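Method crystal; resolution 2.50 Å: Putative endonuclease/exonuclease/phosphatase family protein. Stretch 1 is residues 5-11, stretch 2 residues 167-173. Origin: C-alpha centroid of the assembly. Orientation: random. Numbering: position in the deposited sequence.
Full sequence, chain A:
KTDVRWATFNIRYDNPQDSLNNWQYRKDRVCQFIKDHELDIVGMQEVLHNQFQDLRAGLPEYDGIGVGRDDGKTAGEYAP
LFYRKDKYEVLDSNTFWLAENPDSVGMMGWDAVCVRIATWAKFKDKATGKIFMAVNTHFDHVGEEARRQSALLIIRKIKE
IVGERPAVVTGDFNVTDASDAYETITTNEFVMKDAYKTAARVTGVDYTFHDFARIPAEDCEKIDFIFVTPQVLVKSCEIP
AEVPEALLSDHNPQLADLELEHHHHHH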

ATOM      1  N   ARG A   5      -7.537  -4.535  10.651  1.00 19.23           N
ATOM      2  CA  ARG A   5      -6.090  -4.626  10.640  1.00 17.56           C
ATOM      3  C   ARG A   5      -5.629  -4.372   9.204  1.00 15.72           C
ATOM      4  O   ARG A   5      -5.819  -5.199   8.318  1.00 16.30           O
ATOM      5  N   TRP A   6      -5.033  -3.210   8.996  1.00  9.89           N
ATOM      6  CA  TRP A   6      -4.569  -2.776   7.692  1.00 19.06           C
ATOM      7  C   TRP A   6      -3.085  -3.072   7.494  1.00 22.17           C
ATOM      8  O   TRP A   6      -2.341  -3.225   8.466  1.00 23.09           O
ATOM      9  N   ALA A   7      -2.652  -3.145   6.238  1.00 21.54           N
ATOM     10  CA  ALA A   7      -1.243  -3.395   5.948  1.00 15.31           C
ATOM     11  C   ALA A   7      -0.820  -2.967   4.548  1.00 19.30           C
ATOM     12  O   ALA A   7      -1.556  -3.147   3.579  1.00 29.42           O
ATOM     13  N   THR A   8       0.372  -2.384   4.455  1.00 20.69           N
ATOM     14  CA  THR A   8       0.935  -1.975   3.175  1.00 12.14           C
ATOM     15  C   THR A   8       2.193  -2.818   3.000  1.00 16.50           C
ATOM     16  O   THR A   8       2.993  -2.943   3.931  1.00 19.45           O
ATOM     17  N   PHE A   9       2.374  -3.392   1.814  1.00 17.23           N
ATOM     18  CA  PHE A   9       3.525  -4.246   1.588  1.00 16.48           C
ATOM     19  C   PHE A   9       3.992  -4.355   0.135  1.00 20.80           C
ATOM     20  O   PHE A   9       3.221  -4.697  -0.764  1.00 27.39           O
ATOM     21  N   ASN A  10       5.265  -4.043  -0.085  1.00 26.87           N
ATOM     22  CA  ASN A  10       5.880  -4.130  -1.411  1.00 27.91           C
ATOM     23  C   ASN A  10       6.436  -5.554  -1.457  1.00 27.12           C
ATOM     24  O   ASN A  10       7.294  -5.915  -0.654  1.00 25.36           O
ATOM     25  N   ILE A  11       5.961  -6.364  -2.393  1.00 26.82           N
ATOM     26  CA  ILE A  11       6.416  -7.739  -2.461  1.00 23.61           C
ATOM     27  C   ILE A  11       7.601  -8.006  -3.383  1.00 30.18           C
ATOM     28  O   ILE A  11       8.060  -9.141  -3.473  1.00 37.05           O
ATOM     29  N   ALA A 167     -10.836   7.190   5.464  1.00 20.96           N
ATOM     30  CA  ALA A 167     -10.039   6.791   4.312  1.00 16.74           C
ATOM     31  C   ALA A 167      -8.626   6.453   4.760  1.00 16.43           C
ATOM     32  O   ALA A 167      -8.073   7.087   5.658  1.00 17.38           O
ATOM     33  N   VAL A 168      -8.040   5.451   4.127  1.00 21.84           N
ATOM     34  CA  VAL A 168      -6.694   5.054   4.474  1.00 22.61           C
ATOM     35  C   VAL A 168      -5.890   4.881   3.202  1.00 26.91           C
ATOM     36  O   VAL A 168      -6.313   4.200   2.259  1.00 24.51           O
ATOM     37  N   VAL A 169      -4.736   5.531   3.181  1.00 18.16           N
ATOM     38  CA  VAL A 169      -3.837   5.475   2.051  1.00 21.33           C
ATOM     39  C   VAL A 169      -2.587   4.714   2.439  1.00 19.30           C
ATOM     40  O   VAL A 169      -1.958   5.006   3.456  1.00 25.87           O
ATOM     41  N   THR A 170      -2.238   3.738   1.618  1.00 20.51           N
ATOM     42  CA  THR A 170      -1.050   2.937   1.833  1.00 24.13           C
ATOM     43  C   THR A 170      -0.231   2.935   0.559  1.00 23.36           C
ATOM     44  O   THR A 170      -0.724   3.292  -0.518  1.00 16.93           O
ATOM     45  N   GLY A 171       1.025   2.523   0.689  1.00 29.99           N
ATOM     46  CA  GLY A 171       1.878   2.442  -0.475  1.00 30.13           C
ATOM     47  C   GLY A 171       3.342   2.682  -0.224  1.00 29.68           C
ATOM     48  O   GLY A 171       3.774   2.940   0.900  1.00 31.16           O
ATOM     49  N   ASP A 172       4.108   2.573  -1.302  1.00 35.30           N
ATOM     50  CA  ASP A 172       5.534   2.800  -1.270  1.00 23.59           C
ATOM     51  C   ASP A 172       5.711   4.177  -1.878  1.00 28.29           C
ATOM     52  O   ASP A 172       5.350   4.410  -3.031  1.00 25.44           O
ATOM     53  N   PHE A 173       6.274   5.089  -1.108  1.00 23.63           N
ATOM     54  CA  PHE A 173       6.468   6.428  -1.607  1.00 29.59           C
ATOM     55  C   PHE A 173       7.890   6.744  -2.062  1.00 35.99           C
ATOM     56  O   PHE A 173       8.150   7.832  -2.582  1.00 40.13           O
TER

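Two nearly parallel strands, far apart in sequence, pack side chain to side chain in a small buried contact that runs from apolar at one end to polar at the other. The strand axes cross at -20° and come within 6.2 Å. Trp-6, Thr-8 and Asn-10 point toward the second strand, while Ala-7 and Phe-9 point away. Val-168 and Thr-170 point back toward the first strand; Ala-167 and Val-169 do not.

Trp-6 has an off-well chi1 of -141°. Its indole lies against Val-168 (t), whose CB sits over the ring face, 3.6 Å from Trp-6 CZ2. This is a CH-pi contact. Thr-170 (p) places CG2 3.5 Å from Trp-6 CD1. A water joins the same two residues: it accepts from Trp-6 NE1 at 3.0 Å and donates to Thr-170 OG1 at 2.6 Å.

The backbones are closest at Thr-8 (t) and Thr-170, where the two CB atoms are 3.5 Å apart. Thr-8 OG1 lies 3.0 Å from Gly-171 N. Gly-171 has backbone angles that would jam a CB against the preceding carbonyl O.

Asp-172 (t) leaves its backbone sideways, but its carboxylate comes nearer. Asn-10 (t) donates a hydrogen bond from ND2 to Asp-172 OD2, 3.0 Å long.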

ATOM      1  CB  ARG A   5      -5.643  -6.000  11.111  1.00 18.43           C
ATOM      2  CG  ARG A   5      -4.147  -6.163  11.094  1.00 32.41           C
ATOM      3  CD  ARG A   5      -3.742  -7.368  11.908  1.00 32.66           C
ATOM      4  NE  ARG A   5      -4.116  -7.186  13.300  1.00 36.05           N
ATOM      5  CZ  ARG A   5      -4.072  -8.145  14.215  1.00 42.33           C
ATOM      6  NH1 ARG A   5      -3.671  -9.364  13.879  1.00 51.39           N
ATOM      7  NH2 ARG A   5      -4.427  -7.885  15.468  1.00 42.45           N
ATOM      8  CB  TRP A   6      -4.810  -1.274   7.588  1.00 20.28           C
ATOM      9  CG  TRP A   6      -5.280  -0.797   6.248  1.00 25.85           C
ATOM     10  CD1 TRP A   6      -4.536  -0.645   5.110  1.00 20.59           C
ATOM     11  CD2 TRP A   6      -6.595  -0.345   5.931  1.00 19.04           C
ATOM     12  NE1 TRP A   6      -5.312  -0.125   4.101  1.00 17.74           N
ATOM     13  CE2 TRP A   6      -6.589   0.054   4.574  1.00 27.79           C
ATOM     14  CE3 TRP A   6      -7.793  -0.260   6.654  1.00 23.95           C
ATOM     15  CZ2 TRP A   6      -7.725   0.560   3.935  1.00 16.01           C
ATOM     16  CZ3 TRP A   6      -8.920   0.242   6.022  1.00 26.30           C
ATOM     17  CH2 TRP A   6      -8.880   0.633   4.668  1.00 27.46           C
ATOM     18  CB  ALA A   7      -0.922  -4.873   6.153  1.00 19.67           C
ATOM     19  CB  THR A   8       1.308  -0.470   3.141  1.00 24.97           C
ATOM     20  OG1 THR A   8       1.876  -0.151   1.861  1.00 28.29           O
ATOM     21  CG2 THR A   8       2.323  -0.127   4.235  1.00 15.83           C
ATOM     22  CB  PHE A   9       3.196  -5.634   2.141  1.00 18.85           C
ATOM     23  CG  PHE A   9       4.322  -6.609   2.049  1.00 28.22           C
ATOM     24  CD1 PHE A   9       5.621  -6.218   2.351  1.00 32.76           C
ATOM     25  CD2 PHE A   9       4.080  -7.932   1.698  1.00 33.88           C
ATOM     26  CE1 PHE A   9       6.673  -7.130   2.302  1.00 49.47           C
ATOM     27  CE2 PHE A   9       5.122  -8.860   1.644  1.00 44.82           C
ATOM     28  CZ  PHE A   9       6.423  -8.462   1.949  1.00 50.38           C
ATOM     29  CB  ASN A  10       7.031  -3.115  -1.536  1.00 23.67           C
ATOM     30  CG  ASN A  10       7.626  -3.063  -2.949  1.00 31.80           C
ATOM     31  OD1 ASN A  10       7.741  -4.083  -3.635  1.00 29.24           O
ATOM     32  ND2 ASN A  10       8.032  -1.874  -3.371  1.00 23.35           N
ATOM     33  CB  ILE A  11       5.264  -8.661  -2.870  1.00 24.72           C
ATOM     34  CG1 ILE A  11       4.790  -8.323  -4.276  1.00 19.98           C
ATOM     35  CG2 ILE A  11       4.102  -8.492  -1.901  1.00 24.30           C
ATOM     36  CD1 ILE A  11       3.772  -9.290  -4.799  1.00 23.69           C
ATOM     37  CB  ALA A 167     -10.001   7.914   3.294  1.00 13.32           C
ATOM     38  CB  VAL A 168      -6.689   3.744   5.271  1.00 21.31           C
ATOM     39  CG1 VAL A 168      -5.273   3.395   5.682  1.00 17.28           C
ATOM     40  CG2 VAL A 168      -7.592   3.892   6.490  1.00 23.49           C
ATOM     41  CB  VAL A 169      -3.406   6.881   1.606  1.00 22.88           C
ATOM     42  CG1 VAL A 169      -2.363   6.771   0.492  1.00 10.31           C
ATOM     43  CG2 VAL A 169      -4.626   7.676   1.160  1.00 11.68           C
ATOM     44  CB  THR A 170      -1.399   1.463   2.170  1.00 25.68           C
ATOM     45  OG1 THR A 170      -2.191   0.896   1.116  1.00 21.73           O
ATOM     46  CG2 THR A 170      -2.142   1.377   3.478  1.00 28.99           C
ATOM     47  CB  ASP A 172       6.257   1.776  -2.133  1.00 31.60           C
ATOM     48  CG  ASP A 172       7.752   1.832  -1.959  1.00 35.09           C
ATOM     49  OD1 ASP A 172       8.309   2.955  -1.905  1.00 26.94           O
ATOM     50  OD2 ASP A 172       8.371   0.749  -1.881  1.00 39.99           O
ATOM     51  CB  PHE A 173       6.006   7.421  -0.546  1.00 27.42           C
ATOM     52  CG  PHE A 173       4.576   7.237  -0.148  1.00 32.86           C
ATOM     53  CD1 PHE A 173       4.198   6.163   0.665  1.00 34.18           C
ATOM     54  CD2 PHE A 173       3.590   8.099  -0.637  1.00 30.18           C
ATOM     55  CE1 PHE A 173       2.859   5.944   0.983  1.00 35.41           C
ATOM     56  CE2 PHE A 173       2.243   7.894  -0.328  1.00 27.99           C
ATOM     57  CZ  PHE A 173       1.872   6.808   0.486  1.00 38.43           C
TER
HETATM   58  O   HOH W   1      -4.751   1.055   1.441  1.00 21.16           O